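Local coordinates for serine-pyruvate aminotransferase (agxt) (Sulfolobus solfataricus, PDB 3ZRP) that catalyses the pyridoxal-phosphate-dependent transfer of an amino group from serine to pyruvate, at the interface of chains A and B. Coordinates in Å, arbitrary orientation; residue numbers count along the deposited sequence, not the author numbering. Chains: chain A/B, Serine-pyruvate aminotransferase (agxt).

The interface of chains A and B. Residues chain A 61-62, 64-65, 68, 91, 95, 221; chain B 219-220, 240-242.
Two loops of chain B, one carrying B:Tyr219 and B:Tyr220 and the other B:Tyr240 to B:Ala242, dock against two helices of chain A. A:Arg91 suits this place because it is long, flat-ended and rich in N-H donors. CB leaves the helix and CG stands anti to the backbone N (chi1 175°), and a bend at chi3 (-67°) turns the tip toward the partner. A:Arg91 NE lies 3.0 Å from the O of water 1, which also hydrogen-bonds the phenol OH of B:Tyr219. Beyond CZ, NH1 and NH2 converge end-on, in the guanidinium plane, on the carbonyl of B:Phe241, A:Arg91 NH1 lying 2.9 Å from B:Phe241 O. NH1 also donates to A:Thr64 OG1, tying the tip to a residue that binds the cofactor. An alanine here would remove the double grip on the B:Phe241 carbonyl and the bond to A:Thr64 OG1, and would probably leave the B:Phe241 loop and the threonine hydroxyl less firmly placed.

A:Glu68, an extended acceptor, straddles two successive backbone amides: OE1 takes B:Tyr220 N at 2.6 Å through its syn lone pair, while OE2 is met from above the carboxylate plane by B:Tyr219 N at 2.9 Å. Small A:Ser65 sets CB over the centre of one face of the B:Tyr220 ring, 3.8 Å from its centroid, a CH-pi contact, while A:Thr64 CG2 touches CD1 at 3.7 Å. A:Ser65 OG turns away to accept from A:Gly62 N and donate to A:Gly62 O, bracing the glycine turn. Branched, aliphatic A:Ile95 crosses B:Tyr219 at about a right angle, CG1 packing against ring atom CD2 at 3.6 Å; tyrosine joins this apolar ring to a water-binding OH.

Helix 63-69, following strand 55-60, and helix 87-96 form chain A's side of this two-fold interface, beside the pyridoxal-phosphate pocket, to which B:Tyr240 also contributes.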
loop_
_atom_site.group_PDB
_atom_site.type_symbol
_atom_site.label_atom_id
_atom_site.label_comp_id
_atom_site.label_asym_id
_atom_site.label_seq_id
_atom_site.Cartn_x
_atom_site.Cartn_y
_atom_site.Cartn_z
ATOM N N GLY A 61 -0.913 -0.071 2.753
ATOM C CA GLY A 61 -1.967 -1.036 2.582
ATOM C C GLY A 61 -3.294 -0.493 3.037
ATOM O O GLY A 61 -3.949 0.308 2.341
ATOM N N GLY A 62 -3.712 -0.954 4.205
ATOM C CA GLY A 62 -4.989 -0.523 4.762
ATOM C C GLY A 62 -5.248 -1.216 6.077
ATOM O O GLY A 62 -4.325 -1.717 6.718
ATOM N N THR A 64 -6.474 -4.116 6.640
ATOM C CA THR A 64 -6.001 -5.525 6.667
ATOM C C THR A 64 -4.463 -5.697 6.907
ATOM O O THR A 64 -4.038 -6.622 7.618
ATOM C CB THR A 64 -6.430 -6.280 5.334
ATOM O OG1 THR A 64 -7.827 -6.052 5.135
ATOM C CG2 THR A 64 -6.136 -7.745 5.446
ATOM N N SER A 65 -3.644 -4.807 6.336
ATOM C CA SER A 65 -2.209 -4.921 6.495
ATOM C C SER A 65 -1.889 -4.490 7.937
ATOM O O SER A 65 -1.085 -5.160 8.570
ATOM C CB SER A 65 -1.400 -4.090 5.513
ATOM O OG SER A 65 -1.665 -2.706 5.566
ATOM N N GLU A 68 -2.741 -7.572 10.118
ATOM C CA GLU A 68 -1.724 -8.609 9.989
ATOM C C GLU A 68 -0.379 -8.228 10.645
ATOM O O GLU A 68 0.318 -9.093 11.215
ATOM C CB GLU A 68 -1.550 -8.996 8.507
ATOM C CG GLU A 68 -0.538 -10.130 8.279
ATOM C CD GLU A 68 -0.700 -10.799 6.882
ATOM O OE1 GLU A 68 -1.493 -10.312 6.036
ATOM O OE2 GLU A 68 0.003 -11.787 6.655
ATOM N N ARG A 91 -12.036 -11.880 10.030
ATOM C CA ARG A 91 -10.775 -11.634 9.322
ATOM C C ARG A 91 -9.545 -11.831 10.225
ATOM O O ARG A 91 -8.503 -12.282 9.753
ATOM C CB ARG A 91 -10.778 -10.267 8.604
ATOM C CG ARG A 91 -9.463 -9.863 7.936
ATOM C CD ARG A 91 -9.691 -8.765 6.889
ATOM N NE ARG A 91 -10.475 -9.363 5.797
ATOM C CZ ARG A 91 -10.608 -8.870 4.573
ATOM N NH1 ARG A 91 -9.995 -7.748 4.214
ATOM N NH2 ARG A 91 -11.335 -9.535 3.687
ATOM N N ILE A 95 -6.500 -14.224 8.945
ATOM C CA ILE A 95 -5.097 -13.795 9.025
ATOM C C ILE A 95 -4.268 -14.776 9.876
ATOM O O ILE A 95 -3.243 -15.310 9.400
ATOM C CB ILE A 95 -4.961 -12.356 9.596
ATOM C CG1 ILE A 95 -5.582 -11.316 8.650
ATOM C CG2 ILE A 95 -3.489 -12.008 9.915
ATOM C CD1 ILE A 95 -5.761 -9.910 9.300
ATOM N N LEU A 221 5.532 -6.510 6.632
ATOM C CA LEU A 221 4.577 -6.184 7.699
ATOM C C LEU A 221 5.135 -6.351 9.093
ATOM O O LEU A 221 4.376 -6.330 10.066
ATOM C CB LEU A 221 3.260 -6.968 7.575
ATOM C CG LEU A 221 2.532 -6.771 6.233
ATOM C CD1 LEU A 221 1.240 -7.598 6.173
ATOM C CD2 LEU A 221 2.241 -5.318 5.935
ATOM N N TYR B 219 -1.209 -13.571 4.662
ATOM C CA TYR B 219 -2.564 -13.282 4.210
ATOM C C TYR B 219 -2.593 -12.140 3.200
ATOM O O TYR B 219 -2.979 -12.339 2.053
ATOM C CB TYR B 219 -3.429 -12.955 5.428
ATOM C CG TYR B 219 -4.911 -12.925 5.159
ATOM C CD1 TYR B 219 -5.626 -14.110 4.936
ATOM C CD2 TYR B 219 -5.601 -11.712 5.112
ATOM C CE1 TYR B 219 -7.012 -14.070 4.694
ATOM C CE2 TYR B 219 -6.963 -11.668 4.877
ATOM C CZ TYR B 219 -7.654 -12.834 4.664
ATOM O OH TYR B 219 -9.004 -12.759 4.426
ATOM N N TYR B 220 -2.201 -10.932 3.613
ATOM C CA TYR B 220 -2.234 -9.757 2.718
ATOM C C TYR B 220 -1.456 -9.940 1.410
ATOM O O TYR B 220 -1.845 -9.390 0.379
ATOM C CB TYR B 220 -1.680 -8.531 3.430
ATOM C CG TYR B 220 -2.197 -7.208 2.905
ATOM C CD1 TYR B 220 -3.565 -6.863 2.997
ATOM C CD2 TYR B 220 -1.315 -6.278 2.360
ATOM C CE1 TYR B 220 -4.021 -5.634 2.558
ATOM C CE2 TYR B 220 -1.759 -5.021 1.916
ATOM C CZ TYR B 220 -3.110 -4.716 2.006
ATOM O OH TYR B 220 -3.536 -3.512 1.557
ATOM N N TYR B 240 -13.992 -7.647 -3.860
ATOM C CA TYR B 240 -13.331 -7.101 -2.665
ATOM C C TYR B 240 -12.472 -8.159 -1.983
ATOM O O TYR B 240 -12.958 -9.216 -1.578
ATOM C CB TYR B 240 -14.362 -6.554 -1.685
ATOM C CG TYR B 240 -13.719 -6.083 -0.389
ATOM C CD1 TYR B 240 -12.961 -4.913 -0.356
ATOM C CD2 TYR B 240 -13.804 -6.852 0.756
ATOM C CE1 TYR B 240 -12.342 -4.488 0.816
ATOM C CE2 TYR B 240 -13.208 -6.434 1.941
ATOM C CZ TYR B 240 -12.481 -5.251 1.955
ATOM O OH TYR B 240 -11.864 -4.873 3.113
ATOM N N PHE B 241 -11.180 -7.879 -1.851
ATOM C CA PHE B 241 -10.378 -8.645 -0.928
ATOM C C PHE B 241 -10.017 -7.694 0.195
ATOM O O PHE B 241 -10.407 -7.894 1.346
ATOM C CB PHE B 241 -9.090 -9.206 -1.563
ATOM C CG PHE B 241 -8.071 -9.652 -0.525
ATOM C CD1 PHE B 241 -8.443 -10.528 0.507
ATOM C CD2 PHE B 241 -6.771 -9.144 -0.540
ATOM C CE1 PHE B 241 -7.519 -10.925 1.506
ATOM C CE2 PHE B 241 -5.833 -9.559 0.440
ATOM C CZ PHE B 241 -6.212 -10.429 1.472
ATOM N N ALA B 242 -9.265 -6.656 -0.162
ATOM C CA ALA B 242 -8.919 -5.615 0.794
ATOM C C ALA B 242 -8.890 -4.317 0.020
ATOM O O ALA B 242 -8.621 -4.316 -1.179
ATOM C CB ALA B 242 -7.527 -5.909 1.401
HETATM O O HOH W 1 -11.215 -12.257 5.867
#